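Local coordinates for endonuclease 8-like L720 (Acanthamoeba polyphaga mimivirus, PDB 4MB7), which is an endonuclease VIII-like protein with a helix-two-turn-helix (H2TH) domain and a bound zinc ion, at residues A[190-196]-A[267-273]. Numbering follows the deposited sequence.
With ZN (zinc ion), chain B.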
# COMPACT_ATOMS: atom_id res chain seq x y z
N TYR A 190 -2.92 -18.53 -7.22
CA TYR A 190 -3.67 -19.77 -7.04
C TYR A 190 -5.00 -19.71 -7.76
O TYR A 190 -5.44 -20.69 -8.36
CB TYR A 190 -3.90 -20.09 -5.56
CG TYR A 190 -4.80 -21.29 -5.39
CD1 TYR A 190 -4.31 -22.57 -5.61
CD2 TYR A 190 -6.14 -21.15 -5.05
CE1 TYR A 190 -5.13 -23.68 -5.48
CE2 TYR A 190 -6.96 -22.25 -4.91
CZ TYR A 190 -6.45 -23.51 -5.13
OH TYR A 190 -7.25 -24.62 -5.00
N ASP A 191 -5.65 -18.55 -7.70
CA ASP A 191 -6.95 -18.35 -8.33
C ASP A 191 -6.86 -18.54 -9.85
O ASP A 191 -7.82 -18.96 -10.49
CB ASP A 191 -7.46 -16.94 -8.01
CG ASP A 191 -8.94 -16.78 -8.31
OD1 ASP A 191 -9.68 -17.78 -8.28
OD2 ASP A 191 -9.37 -15.63 -8.54
N CYS A 192 -5.68 -18.26 -10.40
CA CYS A 192 -5.47 -18.35 -11.84
C CYS A 192 -4.65 -19.58 -12.23
O CYS A 192 -4.26 -19.72 -13.39
CB CYS A 192 -4.79 -17.08 -12.36
SG CYS A 192 -5.71 -15.57 -12.03
N LYS A 193 -4.38 -20.44 -11.26
CA LYS A 193 -3.64 -21.69 -11.49
C LYS A 193 -2.29 -21.45 -12.15
O LYS A 193 -1.89 -22.19 -13.05
CB LYS A 193 -4.48 -22.66 -12.32
CG LYS A 193 -5.70 -23.20 -11.59
CD LYS A 193 -6.69 -23.87 -12.54
CE LYS A 193 -6.04 -25.01 -13.31
NZ LYS A 193 -5.53 -26.09 -12.42
N ILE A 194 -1.59 -20.42 -11.70
CA ILE A 194 -0.28 -20.09 -12.25
C ILE A 194 0.82 -20.34 -11.22
O ILE A 194 0.73 -19.90 -10.08
CB ILE A 194 -0.21 -18.62 -12.70
CG1 ILE A 194 -1.25 -18.35 -13.79
CG2 ILE A 194 1.18 -18.26 -13.19
CD1 ILE A 194 -1.24 -16.93 -14.31
N LEU A 195 1.86 -21.07 -11.63
CA LEU A 195 2.99 -21.36 -10.76
C LEU A 195 3.78 -20.08 -10.49
O LEU A 195 4.15 -19.38 -11.43
CB LEU A 195 3.89 -22.42 -11.38
CG LEU A 195 4.95 -23.04 -10.47
CD1 LEU A 195 4.30 -23.89 -9.39
CD2 LEU A 195 5.94 -23.87 -11.28
N PRO A 196 4.03 -19.77 -9.21
CA PRO A 196 4.76 -18.55 -8.83
C PRO A 196 6.16 -18.49 -9.43
O PRO A 196 6.69 -17.40 -9.63
CB PRO A 196 4.85 -18.67 -7.30
CG PRO A 196 3.68 -19.50 -6.93
CD PRO A 196 3.54 -20.50 -8.03
N TRP A 267 2.00 -22.27 -2.49
CA TRP A 267 1.35 -22.62 -3.75
C TRP A 267 1.09 -24.11 -3.85
O TRP A 267 1.77 -24.92 -3.22
CB TRP A 267 2.18 -22.15 -4.94
CG TRP A 267 3.40 -22.99 -5.22
CD1 TRP A 267 3.46 -24.12 -5.98
CD2 TRP A 267 4.73 -22.75 -4.76
NE1 TRP A 267 4.74 -24.61 -6.01
CE2 TRP A 267 5.55 -23.78 -5.27
CE3 TRP A 267 5.32 -21.76 -3.96
CZ2 TRP A 267 6.91 -23.86 -5.01
CZ3 TRP A 267 6.68 -21.84 -3.70
CH2 TRP A 267 7.46 -22.88 -4.23
N CYS A 268 0.09 -24.48 -4.64
CA CYS A 268 -0.22 -25.88 -4.89
C CYS A 268 0.46 -26.34 -6.18
O CYS A 268 0.17 -25.82 -7.25
CB CYS A 268 -1.72 -26.09 -4.98
SG CYS A 268 -2.20 -27.78 -5.42
N PRO A 269 1.38 -27.31 -6.07
CA PRO A 269 2.14 -27.81 -7.22
C PRO A 269 1.26 -28.53 -8.23
O PRO A 269 1.63 -28.66 -9.40
CB PRO A 269 3.13 -28.79 -6.58
CG PRO A 269 2.45 -29.24 -5.33
CD PRO A 269 1.71 -28.04 -4.83
N VAL A 270 0.10 -28.99 -7.78
CA VAL A 270 -0.85 -29.67 -8.65
C VAL A 270 -1.75 -28.67 -9.37
O VAL A 270 -1.79 -28.63 -10.60
CB VAL A 270 -1.72 -30.67 -7.87
CG1 VAL A 270 -2.75 -31.31 -8.79
CG2 VAL A 270 -0.85 -31.73 -7.22
N CYS A 271 -2.47 -27.85 -8.60
CA CYS A 271 -3.40 -26.87 -9.16
C CYS A 271 -2.68 -25.82 -10.00
O CYS A 271 -3.14 -25.45 -11.08
CB CYS A 271 -4.20 -26.19 -8.06
SG CYS A 271 -5.35 -27.27 -7.18
N GLN A 272 -1.54 -25.35 -9.50
CA GLN A 272 -0.78 -24.32 -10.18
C GLN A 272 0.40 -24.92 -10.95
O GLN A 272 1.37 -25.37 -10.35
CB GLN A 272 -0.28 -23.28 -9.18
CG GLN A 272 -1.39 -22.61 -8.40
CD GLN A 272 -0.87 -21.85 -7.19
OE1 GLN A 272 -1.05 -22.29 -6.05
NE2 GLN A 272 -0.23 -20.71 -7.42
N LEU A 273 0.27 -24.95 -12.26
CA LEU A 273 1.27 -25.55 -13.12
C LEU A 273 1.75 -24.54 -14.15
O LEU A 273 1.69 -23.33 -13.92
CB LEU A 273 0.70 -26.80 -13.80
CG LEU A 273 -0.47 -26.70 -14.79
CD1 LEU A 273 -1.68 -25.96 -14.25
CD2 LEU A 273 -0.02 -26.09 -16.10
ZN ZN B . -4.42 -28.11 -5.20
O HOH W 1 -4.47 -28.97 -12.10
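Gln272 makes one of three hydrogen bonds between the loop that follows helix 182-191 and the zinc-bearing C-terminal tail. Its amide group is used at both ends. Gln272 NE2 donates to Ile194 O across the contact (2.9 Å). Gln272 OE1 accepts from Cys268 N within its own segment (2.8 Å), so the same side chain also braces the turn that holds the metal. Gln272 OE1 further lies 3.3 Å from Tyr190 CD1, at the ring edge. Leu189 of the helix packs on Gln272 as well.

Lys193 has positive phi and is the C-prime residue of the Schellman motif that ends the helix. The chain turns there, and the side chain runs back along the tail. Lys193 NZ donates to Cys271 O (2.8 Å), and a water, weakly bound to NZ, bridges it to Val270 O.

Tyr190 comes from the last turn of the helix. Tyr190 CE1 is 3.7 Å from Cys271 CB and 4.2 Å from Cys268 CB, so the ring packs on both cysteines of the CxxC pair. These bind zinc with Cys247 and His251, in a zinc finger with the hairpin of strands 254-258 and 263-267, consistent with the Fpg/Nei family. Cys271 N donates to Cys268 SG (3.2 Å), an N-H...S bond common in CxxC zinc knuckles.

Farther along, Leu195 N donates to Leu273 O (3.2 Å). Pro196 CD lies over the five-membered ring of Trp267 in a CH-pi contact, beside Ile258 of strand 254-258.

All three hydrogen bonds across the contact end on main-chain carbonyls; two donors are side chains. This is consistent with the zinc-bound turn being held against the helix end by main-chain acceptors as well as by packing.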